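Long-range contacts in DUF1116 domain-containing protein (Enterococcus faecalis, PDB 3CLQ), which is of unknown function but may act as an AllG-like subunit of an oxamate carbamoyltransferase: residues R286-F292 against M396-T402; E189-R193 against I383-I387; I53-N57 against D83-R87; T44-H48 against A90-C96. Residue numbers count along the deposited sequence, not the author numbering.

Contact 1 of 4, residues R286-F292 against M396-T402; sequences RVIGPMF and MIGAGLT
The loop 286-292 runs extended and antiparallel to strand 396-402, and the CA atoms lie nearest in the pairs V287/T402 (4.8 Å), G289/G400 (3.7 Å) and M291/G398 (4.4 Å). I288 and L401 form an antiparallel hydrogen-bonded pair: L401 N donates to I288 O at 3.1 Å, and I288 N to L401 O weakly at 3.4 Å. A399 N then bonds P290 O, and F292 N bonds I397 O, both at 3.2 Å. The tight approach depends on glycines, because a CB on G289 would sit 1.7 Å from A399 O and one on G400 would sit 2.2 Å from I288 O. The loop flanks the hairpin of strands 383-388 and 396-402 without becoming a regular strand; G398, G400 and T402 bond to strand 383-388. Among the side chains, T402 OG1 donates to R286 O at 2.8 Å. F292 (chi1 m) lays a ring face on G398, whose CA is 3.8 Å from the ring centroid, a CH-pi contact. Selenomethionine M396 (ttt) makes an oblique Met-aromatic contact, its SE 5.2 Å from that centroid. Selenomethionine M291 (mmm) folds back, placing CE 3.6 Å from I397 CG1, and V287 CG1 meets T402 CB at 3.8 Å.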
loop_
_atom_site.group_PDB
_atom_site.type_symbol
_atom_site.label_atom_id
_atom_site.label_comp_id
_atom_site.label_asym_id
_atom_site.label_seq_id
_atom_site.Cartn_x
_atom_site.Cartn_y
_atom_site.Cartn_z
ATOM N N ARG B 286 21.185 -15.263 17.816
ATOM C CA ARG B 286 19.932 -15.935 17.511
ATOM C C ARG B 286 18.903 -14.868 17.282
ATOM O O ARG B 286 19.014 -13.781 17.835
ATOM C CB ARG B 286 19.462 -16.799 18.673
ATOM C CG ARG B 286 20.544 -17.635 19.330
ATOM C CD ARG B 286 19.935 -18.816 20.087
ATOM N NE ARG B 286 20.206 -20.105 19.443
ATOM C CZ ARG B 286 19.567 -20.582 18.376
ATOM N NH1 ARG B 286 18.603 -19.887 17.793
ATOM N NH2 ARG B 286 19.898 -21.761 17.881
ATOM N N VAL B 287 17.907 -15.184 16.458
ATOM C CA VAL B 287 16.748 -14.338 16.259
ATOM C C VAL B 287 15.559 -14.989 16.946
ATOM O O VAL B 287 15.094 -16.035 16.502
ATOM C CB VAL B 287 16.389 -14.272 14.778
ATOM C CG1 VAL B 287 15.695 -12.968 14.461
ATOM C CG2 VAL B 287 17.618 -14.434 13.920
ATOM N N ILE B 288 15.055 -14.395 18.022
ATOM C CA ILE B 288 13.942 -15.031 18.735
ATOM C C ILE B 288 12.605 -14.340 18.450
ATOM O O ILE B 288 12.514 -13.112 18.495
ATOM C CB ILE B 288 14.208 -15.210 20.269
ATOM C CG1 ILE B 288 13.761 -13.980 21.068
ATOM C CG2 ILE B 288 15.679 -15.565 20.544
ATOM C CD1 ILE B 288 13.278 -14.294 22.514
ATOM N N GLY B 289 11.592 -15.148 18.136
ATOM C CA GLY B 289 10.267 -14.678 17.718
ATOM C C GLY B 289 9.269 -15.824 17.581
ATOM O O GLY B 289 9.572 -16.959 17.936
ATOM N N PRO B 290 8.049 -15.536 17.110
ATOM C CA PRO B 290 7.117 -16.622 16.858
ATOM C C PRO B 290 7.596 -17.551 15.759
ATOM O O PRO B 290 8.260 -17.131 14.799
ATOM C CB PRO B 290 5.834 -15.907 16.410
ATOM C CG PRO B 290 5.952 -14.547 16.945
ATOM C CD PRO B 290 7.430 -14.232 16.841
HETATM N N MSE B 291 7.223 -18.815 15.919
HETATM C CA MSE B 291 7.641 -19.891 15.041
HETATM C C MSE B 291 6.491 -20.320 14.129
HETATM O O MSE B 291 5.332 -20.337 14.551
HETATM C CB MSE B 291 8.140 -21.080 15.890
HETATM C CG MSE B 291 9.381 -20.773 16.756
HETATM SE SE MSE B 291 10.915 -19.977 15.759
HETATM C CE MSE B 291 11.246 -21.403 14.457
ATOM N N PHE B 292 6.808 -20.651 12.880
ATOM C CA PHE B 292 5.826 -21.291 12.012
ATOM C C PHE B 292 5.509 -22.671 12.567
ATOM O O PHE B 292 6.424 -23.405 12.940
ATOM C CB PHE B 292 6.358 -21.449 10.590
ATOM C CG PHE B 292 6.558 -20.158 9.866
ATOM C CD1 PHE B 292 6.071 -18.969 10.383
ATOM C CD2 PHE B 292 7.208 -20.139 8.642
ATOM C CE1 PHE B 292 6.249 -17.759 9.689
ATOM C CE2 PHE B 292 7.394 -18.941 7.938
ATOM C CZ PHE B 292 6.913 -17.749 8.457
HETATM N N MSE B 396 12.590 -20.030 5.379
HETATM C CA MSE B 396 12.022 -19.280 6.484
HETATM C C MSE B 396 11.126 -20.146 7.367
HETATM O O MSE B 396 10.223 -20.821 6.879
HETATM C CB MSE B 396 11.234 -18.099 5.934
HETATM C CG MSE B 396 10.919 -17.045 6.964
HETATM SE SE MSE B 396 9.655 -15.729 6.264
HETATM C CE MSE B 396 9.254 -14.758 7.918
ATOM N N ILE B 397 11.388 -20.145 8.666
ATOM C CA ILE B 397 10.543 -20.912 9.569
ATOM C C ILE B 397 10.062 -20.065 10.749
ATOM O O ILE B 397 9.826 -20.582 11.837
ATOM C CB ILE B 397 11.177 -22.305 9.998
ATOM C CG1 ILE B 397 12.228 -22.180 11.112
ATOM C CG2 ILE B 397 11.764 -23.036 8.803
ATOM C CD1 ILE B 397 13.241 -21.085 10.891
ATOM N N GLY B 398 9.895 -18.759 10.513
ATOM C CA GLY B 398 9.410 -17.831 11.542
ATOM C C GLY B 398 10.143 -16.509 11.468
ATOM O O GLY B 398 10.900 -16.287 10.528
ATOM N N ALA B 399 9.920 -15.631 12.449
ATOM C CA ALA B 399 10.608 -14.327 12.494
ATOM C C ALA B 399 10.624 -13.704 13.873
ATOM O O ALA B 399 9.851 -14.109 14.766
ATOM C CB ALA B 399 9.995 -13.351 11.523
ATOM N N GLY B 400 11.493 -12.709 14.050
ATOM C CA GLY B 400 11.656 -12.151 15.381
ATOM C C GLY B 400 12.701 -11.074 15.510
ATOM O O GLY B 400 13.259 -10.665 14.511
ATOM N N LEU B 401 12.956 -10.648 16.751
ATOM C CA LEU B 401 13.910 -9.584 17.093
ATOM C C LEU B 401 15.347 -10.086 17.394
ATOM O O LEU B 401 15.558 -11.079 18.108
ATOM C CB LEU B 401 13.372 -8.795 18.292
ATOM C CG LEU B 401 14.177 -7.704 19.018
ATOM C CD1 LEU B 401 13.231 -6.823 19.830
ATOM C CD2 LEU B 401 15.243 -8.271 19.956
ATOM N N THR B 402 16.335 -9.386 16.865
ATOM C CA THR B 402 17.710 -9.718 17.155
ATOM C C THR B 402 18.560 -8.447 17.377
ATOM O O THR B 402 18.073 -7.323 17.238
ATOM C CB THR B 402 18.285 -10.633 16.046
ATOM O OG1 THR B 402 19.412 -11.353 16.552
ATOM C CG2 THR B 402 18.689 -9.853 14.809
#

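Contact 2 of 4, residues E189-R193 against I383-I387; sequences ECHNR and INTAI
This is a small, buried loop-to-strand contact in which the turn 189-193, between helices 176-183 and 195-210, meets strand 383-388. The two segments bury 189 Å² without beta bridges, and their nearest CA atoms, N192 and T385, are 6.4 Å apart. The single hydrogen bond across runs from N192 ND2 to N384 O (3.1 Å); N192 has chi1 m, which sets its OD1 3.5 Å from T385 CA. H191, chi1 t, presents a ring face to the same carbonyl, with CE1 3.2 Å from N384 O. The turn, with positive phi at C190 (66°), is held from within: E189 OE1 accepts from H191 N (2.6 Å) and R193 N (2.9 Å), while E189 OE2 accepts from N192 N (2.8 Å) and N192 ND2 (3.1 Å). Outside the segments, H191 touches S307 and, through ND1, makes a weak hydrogen bond to E311 of helix 309-313; the grouping resembles a Ser-His-Glu charge relay, with no catalytic role established. Strand 396-402 pairs with 383-388, and R262 of strand 257-263 packs on T385.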
loop_
_atom_site.group_PDB
_atom_site.type_symbol
_atom_site.label_atom_id
_atom_site.label_comp_id
_atom_site.label_asym_id
_atom_site.label_seq_id
_atom_site.Cartn_x
_atom_site.Cartn_y
_atom_site.Cartn_z
ATOM N N GLU B 189 7.554 -1.644 6.367
ATOM C CA GLU B 189 8.737 -1.166 7.054
ATOM C C GLU B 189 9.950 -1.513 6.222
ATOM O O GLU B 189 11.088 -1.242 6.614
ATOM C CB GLU B 189 8.836 -1.725 8.475
ATOM C CG GLU B 189 8.399 -3.159 8.619
ATOM C CD GLU B 189 9.344 -4.136 7.941
ATOM O OE1 GLU B 189 9.293 -4.256 6.701
ATOM O OE2 GLU B 189 10.135 -4.803 8.643
ATOM N N CYS B 190 9.690 -2.124 5.070
ATOM C CA CYS B 190 10.712 -2.382 4.044
ATOM C C CYS B 190 11.818 -3.369 4.425
ATOM O O CYS B 190 12.884 -3.351 3.858
ATOM C CB CYS B 190 11.310 -1.065 3.505
ATOM S SG CYS B 190 10.100 0.022 2.607
ATOM N N HIS B 191 11.547 -4.237 5.383
ATOM C CA HIS B 191 12.429 -5.352 5.684
ATOM C C HIS B 191 11.560 -6.616 5.663
ATOM O O HIS B 191 11.656 -7.428 4.740
ATOM C CB HIS B 191 13.059 -5.151 7.058
ATOM C CG HIS B 191 14.169 -6.100 7.367
ATOM N ND1 HIS B 191 15.284 -5.726 8.089
ATOM C CD2 HIS B 191 14.332 -7.414 7.075
ATOM C CE1 HIS B 191 16.088 -6.767 8.224
ATOM N NE2 HIS B 191 15.534 -7.805 7.617
ATOM N N ASN B 192 10.686 -6.752 6.664
ATOM C CA ASN B 192 9.829 -7.928 6.816
ATOM C C ASN B 192 8.501 -7.861 6.056
ATOM O O ASN B 192 8.052 -8.857 5.495
ATOM C CB ASN B 192 9.549 -8.146 8.288
ATOM C CG ASN B 192 10.820 -8.378 9.085
ATOM O OD1 ASN B 192 11.442 -9.446 8.965
ATOM N ND2 ASN B 192 11.230 -7.378 9.902
ATOM N N ARG B 193 7.869 -6.688 6.048
ATOM C CA ARG B 193 6.623 -6.501 5.326
ATOM C C ARG B 193 6.884 -5.550 4.146
ATOM O O ARG B 193 7.265 -4.395 4.344
ATOM C CB ARG B 193 5.501 -6.036 6.269
ATOM C CG ARG B 193 4.477 -5.101 5.659
ATOM C CD ARG B 193 3.208 -4.897 6.490
ATOM N NE ARG B 193 2.351 -6.063 6.347
ATOM C CZ ARG B 193 1.140 -6.094 5.791
ATOM N NH1 ARG B 193 0.572 -5.007 5.321
ATOM N NH2 ARG B 193 0.493 -7.240 5.736
ATOM N N ILE B 383 17.010 -5.072 15.492
ATOM C CA ILE B 383 16.671 -5.427 14.124
ATOM C C ILE B 383 15.645 -6.545 14.073
ATOM O O ILE B 383 15.740 -7.515 14.804
ATOM C CB ILE B 383 17.906 -5.724 13.273
ATOM C CG1 ILE B 383 17.733 -7.014 12.511
ATOM C CG2 ILE B 383 19.168 -5.834 14.105
ATOM C CD1 ILE B 383 18.992 -7.383 11.822
ATOM N N ASN B 384 14.625 -6.377 13.247
ATOM C CA ASN B 384 13.631 -7.421 13.052
ATOM C C ASN B 384 13.992 -8.118 11.755
ATOM O O ASN B 384 14.229 -7.468 10.735
ATOM C CB ASN B 384 12.218 -6.826 12.932
ATOM C CG ASN B 384 11.612 -6.366 14.288
ATOM O OD1 ASN B 384 10.760 -5.446 14.317
ATOM N ND2 ASN B 384 12.004 -7.019 15.392
ATOM N N THR B 385 14.040 -9.436 11.779
ATOM C CA THR B 385 14.485 -10.186 10.618
ATOM C C THR B 385 13.812 -11.551 10.611
ATOM O O THR B 385 13.242 -11.984 11.630
ATOM C CB THR B 385 16.021 -10.359 10.628
ATOM O OG1 THR B 385 16.389 -11.397 9.719
ATOM C CG2 THR B 385 16.518 -10.769 12.004
ATOM N N ALA B 386 13.863 -12.223 9.462
ATOM C CA ALA B 386 13.329 -13.576 9.348
ATOM C C ALA B 386 14.233 -14.584 10.055
ATOM O O ALA B 386 15.461 -14.453 10.007
ATOM C CB ALA B 386 13.168 -13.961 7.879
ATOM N N ILE B 387 13.636 -15.582 10.709
ATOM C CA ILE B 387 14.425 -16.714 11.208
ATOM C C ILE B 387 14.460 -17.866 10.184
ATOM O O ILE B 387 13.438 -18.265 9.626
ATOM C CB ILE B 387 14.025 -17.145 12.652
ATOM C CG1 ILE B 387 12.660 -17.793 12.698
ATOM C CG2 ILE B 387 13.908 -15.936 13.572
ATOM C CD1 ILE B 387 12.076 -17.743 14.086
#

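Contact 3 of 4, residues I53-N57 against D83-R87; sequences ITYEN and DRVAR
Y55 takes chi1 t with chi2 79°, sending its ring from the loop 53-57 onto helix 79-87. Backbone angles are helical at Y55 (-69/-47) and E56 (-55/-30); the nearest CA pair, Y55 and R87, is 7.0 Å apart. A86 points at the ring: its CB lies 3.6 Å from the Y55 centroid and 8° off the normal, a CH-pi contact. At the ring edge Y55 OH donates to D83 OD1 at 2.8 Å, though the position of D83 OD1 is less certain; the hydroxyl also bonds Q67 of helix 60-73. The loop leads from strand 45-48 into helix 60-73, so the tyrosine wedges between the two helices of the connection to strand 92-95. D83 (chi1 t) and R87 (chi1 m, chi2 t), one helical turn apart, form a salt bridge whose OD1 and NH1 atoms are too close in the model to be trusted; as modelled, R87 NH1 comes within 3.3 Å of Y55 CE2. E56 (chi1 m, chi2 p) curls over the aliphatic part of R87, its OE2 3.9 Å from R87 CG.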
loop_
_atom_site.group_PDB
_atom_site.type_symbol
_atom_site.label_atom_id
_atom_site.label_comp_id
_atom_site.label_asym_id
_atom_site.label_seq_id
_atom_site.Cartn_x
_atom_site.Cartn_y
_atom_site.Cartn_z
ATOM N N ILE B 53 34.558 -14.006 4.755
ATOM C CA ILE B 53 34.494 -15.355 5.310
ATOM C C ILE B 53 34.924 -16.379 4.257
ATOM O O ILE B 53 34.378 -16.431 3.161
ATOM C CB ILE B 53 33.068 -15.683 5.820
ATOM C CG1 ILE B 53 33.033 -17.026 6.545
ATOM C CG2 ILE B 53 32.076 -15.672 4.664
ATOM C CD1 ILE B 53 31.933 -17.139 7.551
ATOM N N THR B 54 35.914 -17.187 4.578
ATOM C CA THR B 54 36.288 -18.246 3.656
ATOM C C THR B 54 35.128 -19.219 3.474
ATOM O O THR B 54 34.174 -19.207 4.248
ATOM C CB THR B 54 37.522 -19.001 4.134
ATOM O OG1 THR B 54 37.279 -19.478 5.457
ATOM C CG2 THR B 54 38.717 -18.079 4.154
ATOM N N TYR B 55 35.219 -20.054 2.443
ATOM C CA TYR B 55 34.157 -20.989 2.130
ATOM C C TYR B 55 34.077 -22.057 3.209
ATOM O O TYR B 55 32.991 -22.349 3.706
ATOM C CB TYR B 55 34.375 -21.618 0.756
ATOM C CG TYR B 55 33.429 -22.752 0.447
ATOM C CD1 TYR B 55 32.126 -22.502 0.047
ATOM C CD2 TYR B 55 33.836 -24.083 0.556
ATOM C CE1 TYR B 55 31.248 -23.535 -0.238
ATOM C CE2 TYR B 55 32.965 -25.131 0.267
ATOM C CZ TYR B 55 31.668 -24.846 -0.133
ATOM O OH TYR B 55 30.784 -25.863 -0.426
ATOM N N GLU B 56 35.222 -22.626 3.583
ATOM C CA GLU B 56 35.221 -23.697 4.582
ATOM C C GLU B 56 34.542 -23.288 5.881
ATOM O O GLU B 56 33.964 -24.123 6.568
ATOM C CB GLU B 56 36.635 -24.226 4.885
ATOM C CG GLU B 56 37.333 -24.888 3.717
ATOM C CD GLU B 56 37.714 -23.875 2.665
ATOM O OE1 GLU B 56 38.075 -22.739 3.055
ATOM O OE2 GLU B 56 37.632 -24.193 1.456
ATOM N N ASN B 57 34.598 -22.012 6.231
ATOM C CA ASN B 57 33.939 -21.599 7.463
ATOM C C ASN B 57 32.483 -21.161 7.294
ATOM O O ASN B 57 31.811 -20.873 8.281
ATOM C CB ASN B 57 34.778 -20.575 8.226
ATOM C CG ASN B 57 36.185 -21.087 8.514
ATOM O OD1 ASN B 57 36.398 -22.293 8.707
ATOM N ND2 ASN B 57 37.156 -20.182 8.533
ATOM N N ASP B 83 30.681 -28.416 -4.492
ATOM C CA ASP B 83 31.418 -28.389 -3.237
ATOM C C ASP B 83 32.935 -28.641 -3.415
ATOM O O ASP B 83 33.758 -28.091 -2.673
ATOM C CB ASP B 83 30.815 -29.402 -2.258
ATOM C CG ASP B 83 31.523 -29.408 -0.923
ATOM O OD1 ASP B 83 32.028 -28.327 -0.523
ATOM O OD2 ASP B 83 31.586 -30.486 -0.272
ATOM N N ARG B 84 33.307 -29.465 -4.395
ATOM C CA ARG B 84 34.725 -29.679 -4.655
ATOM C C ARG B 84 35.385 -28.450 -5.282
ATOM O O ARG B 84 36.465 -28.033 -4.861
ATOM C CB ARG B 84 34.944 -30.913 -5.529
ATOM C CG ARG B 84 36.361 -31.447 -5.489
ATOM C CD ARG B 84 36.504 -32.721 -6.322
ATOM N NE ARG B 84 35.983 -32.516 -7.671
ATOM C CZ ARG B 84 34.756 -32.873 -8.052
ATOM N NH1 ARG B 84 34.358 -32.632 -9.297
ATOM N NH2 ARG B 84 33.923 -33.474 -7.190
ATOM N N VAL B 85 34.734 -27.869 -6.282
ATOM C CA VAL B 85 35.271 -26.688 -6.960
ATOM C C VAL B 85 35.458 -25.497 -6.014
ATOM O O VAL B 85 36.479 -24.792 -6.076
ATOM C CB VAL B 85 34.363 -26.260 -8.130
ATOM C CG1 VAL B 85 35.015 -25.140 -8.942
ATOM C CG2 VAL B 85 34.047 -27.456 -9.007
ATOM N N ALA B 86 34.470 -25.272 -5.144
ATOM C CA ALA B 86 34.548 -24.164 -4.193
ATOM C C ALA B 86 35.766 -24.278 -3.267
ATOM O O ALA B 86 36.444 -23.276 -2.989
ATOM C CB ALA B 86 33.253 -24.055 -3.384
ATOM N N ARG B 87 36.039 -25.510 -2.817
ATOM C CA ARG B 87 37.169 -25.803 -1.922
ATOM C C ARG B 87 38.548 -25.697 -2.587
ATOM O O ARG B 87 39.557 -25.547 -1.888
ATOM C CB ARG B 87 37.014 -27.195 -1.296
ATOM C CG ARG B 87 35.935 -27.284 -0.238
ATOM C CD ARG B 87 35.822 -28.687 0.322
ATOM N NE ARG B 87 35.469 -28.645 1.737
ATOM C CZ ARG B 87 34.240 -28.422 2.200
ATOM N NH1 ARG B 87 33.231 -28.228 1.364
ATOM N NH2 ARG B 87 34.014 -28.389 3.504
#

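Contact 4 of 4, residues T44-H48 against A90-C96; sequences TTILH and AITFSPC
Four backbone hydrogen bonds join the segments: I46 N to T92 O (3.0 Å), C96 N to H48 O (3.1 Å), T92 N to T44 O (3.2 Å) and a weak one from S94 N to I46 O (3.4 Å). They set a parallel register of T45 with T92 (CA atoms 4.8 Å apart) and I46 with F93 (5.3 Å); the strand axes approach to 4.9 Å at a signed crossing angle of -32°. Helices 60-73 and 79-87 lie between the strands in sequence, making this a beta-alpha-beta crossover with a two-helix connection. T45, L47, T92 and S94 face one side of this two-stranded sheet, where T45 OG1 bonds T42 and S94 OG bonds H99. I46 (chi1 p) and F93 (chi1 m) face the other; I46 CG1 meets F93 CE1 at 3.8 Å, and both side chains pack on V66 of helix 60-73. H48, chi1 p, sets its ring face over P95, whose CA is 4.0 Å from the ring centroid (CH-pi). L47 CB lies 3.9 Å from C96 SG.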
loop_
_atom_site.group_PDB
_atom_site.type_symbol
_atom_site.label_atom_id
_atom_site.label_comp_id
_atom_site.label_asym_id
_atom_site.label_seq_id
_atom_site.Cartn_x
_atom_site.Cartn_y
_atom_site.Cartn_z
ATOM N N THR B 44 34.855 -16.063 -12.320
ATOM C CA THR B 44 35.094 -17.037 -11.267
ATOM C C THR B 44 34.961 -16.351 -9.905
ATOM O O THR B 44 35.616 -16.732 -8.934
ATOM C CB THR B 44 36.491 -17.701 -11.417
ATOM O OG1 THR B 44 37.523 -16.756 -11.113
ATOM C CG2 THR B 44 36.694 -18.211 -12.840
ATOM N N THR B 45 34.110 -15.338 -9.838
ATOM C CA THR B 45 33.972 -14.553 -8.629
ATOM C C THR B 45 32.569 -14.749 -8.124
ATOM O O THR B 45 31.627 -14.575 -8.888
ATOM C CB THR B 45 34.128 -13.050 -8.927
ATOM O OG1 THR B 45 35.499 -12.669 -8.819
ATOM C CG2 THR B 45 33.345 -12.230 -7.943
ATOM N N ILE B 46 32.394 -15.125 -6.862
ATOM C CA ILE B 46 31.032 -15.109 -6.343
ATOM C C ILE B 46 30.867 -14.452 -4.977
ATOM O O ILE B 46 31.723 -14.585 -4.091
ATOM C CB ILE B 46 30.269 -16.455 -6.494
ATOM C CG1 ILE B 46 30.481 -17.372 -5.320
ATOM C CG2 ILE B 46 30.624 -17.173 -7.796
ATOM C CD1 ILE B 46 29.832 -18.698 -5.588
ATOM N N LEU B 47 29.766 -13.703 -4.861
ATOM C CA LEU B 47 29.500 -12.832 -3.728
ATOM C C LEU B 47 28.492 -13.448 -2.792
ATOM O O LEU B 47 27.602 -14.180 -3.218
ATOM C CB LEU B 47 28.955 -11.483 -4.206
ATOM C CG LEU B 47 29.627 -10.948 -5.469
ATOM C CD1 LEU B 47 29.249 -9.514 -5.742
ATOM C CD2 LEU B 47 31.146 -11.089 -5.349
ATOM N N HIS B 48 28.621 -13.101 -1.518
ATOM C CA HIS B 48 27.769 -13.617 -0.458
ATOM C C HIS B 48 27.395 -12.454 0.471
ATOM O O HIS B 48 27.991 -11.381 0.386
ATOM C CB HIS B 48 28.563 -14.666 0.332
ATOM C CG HIS B 48 29.858 -14.147 0.874
ATOM N ND1 HIS B 48 29.956 -13.515 2.094
ATOM C CD2 HIS B 48 31.112 -14.153 0.357
ATOM C CE1 HIS B 48 31.213 -13.158 2.309
ATOM N NE2 HIS B 48 31.936 -13.534 1.270
ATOM N N ALA B 90 40.210 -22.000 -7.006
ATOM C CA ALA B 90 39.758 -21.343 -8.247
ATOM C C ALA B 90 38.565 -20.378 -8.121
ATOM O O ALA B 90 37.913 -20.079 -9.118
ATOM C CB ALA B 90 39.459 -22.393 -9.326
ATOM N N ILE B 91 38.261 -19.897 -6.919
ATOM C CA ILE B 91 37.160 -18.941 -6.780
ATOM C C ILE B 91 37.464 -17.830 -5.776
ATOM O O ILE B 91 38.035 -18.079 -4.710
ATOM C CB ILE B 91 35.849 -19.644 -6.395
ATOM C CG1 ILE B 91 35.473 -20.680 -7.465
ATOM C CG2 ILE B 91 34.749 -18.634 -6.216
ATOM C CD1 ILE B 91 34.181 -21.412 -7.104
ATOM N N THR B 92 37.106 -16.602 -6.133
ATOM C CA THR B 92 37.246 -15.473 -5.225
ATOM C C THR B 92 35.899 -15.230 -4.532
ATOM O O THR B 92 34.905 -14.866 -5.170
ATOM C CB THR B 92 37.707 -14.187 -5.969
ATOM O OG1 THR B 92 38.990 -14.399 -6.564
ATOM C CG2 THR B 92 37.779 -12.987 -5.020
ATOM N N PHE B 93 35.873 -15.464 -3.227
ATOM C CA PHE B 93 34.675 -15.246 -2.443
ATOM C C PHE B 93 34.840 -13.936 -1.745
ATOM O O PHE B 93 35.735 -13.776 -0.912
ATOM C CB PHE B 93 34.496 -16.337 -1.398
ATOM C CG PHE B 93 34.185 -17.674 -1.980
ATOM C CD1 PHE B 93 32.872 -18.040 -2.240
ATOM C CD2 PHE B 93 35.217 -18.568 -2.295
ATOM C CE1 PHE B 93 32.585 -19.281 -2.782
ATOM C CE2 PHE B 93 34.942 -19.799 -2.841
ATOM C CZ PHE B 93 33.634 -20.168 -3.083
ATOM N N SER B 94 33.986 -12.983 -2.074
ATOM C CA SER B 94 34.035 -11.752 -1.334
ATOM C C SER B 94 32.651 -11.202 -1.160
ATOM O O SER B 94 31.753 -11.522 -1.945
ATOM C CB SER B 94 35.010 -10.746 -1.974
ATOM O OG SER B 94 34.557 -10.294 -3.228
ATOM N N PRO B 95 32.461 -10.408 -0.096
ATOM C CA PRO B 95 31.163 -9.836 0.289
ATOM C C PRO B 95 30.576 -8.883 -0.743
ATOM O O PRO B 95 31.306 -8.143 -1.415
ATOM C CB PRO B 95 31.483 -9.066 1.580
ATOM C CG PRO B 95 32.761 -9.641 2.086
ATOM C CD PRO B 95 33.530 -10.046 0.851
ATOM N N CYS B 96 29.253 -8.888 -0.848
ATOM C CA CYS B 96 28.560 -7.897 -1.622
ATOM C C CYS B 96 29.009 -6.514 -1.226
ATOM O O CYS B 96 29.146 -5.618 -2.073
ATOM C CB CYS B 96 27.071 -7.998 -1.375
ATOM S SG CYS B 96 26.393 -9.535 -1.920
#

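Overall arrangement
The contacts form two pairs whose nearest atoms are about 14 Å or more apart. Contacts 1 and 2 share the hairpin of strands 383-388 and 396-402 and touch directly, for example through G398 O and I387 N (2.8 Å). Contact 2 is the buried member, small and polar, its centre about 10 Å from the centre of the chain; contact 1, its centre about 18 Å out, pairs backbones and packs apolar side chains around them. Contacts 3 and 4 lie together, with 3 nested in the crossover that 4 closes. Contact 4 is a partly buried parallel strand pair, whereas contact 3, its centre farthest out at about 23 Å, sets a buried tyrosine and alanine beside charged side chains, of which E56 and R87 are exposed.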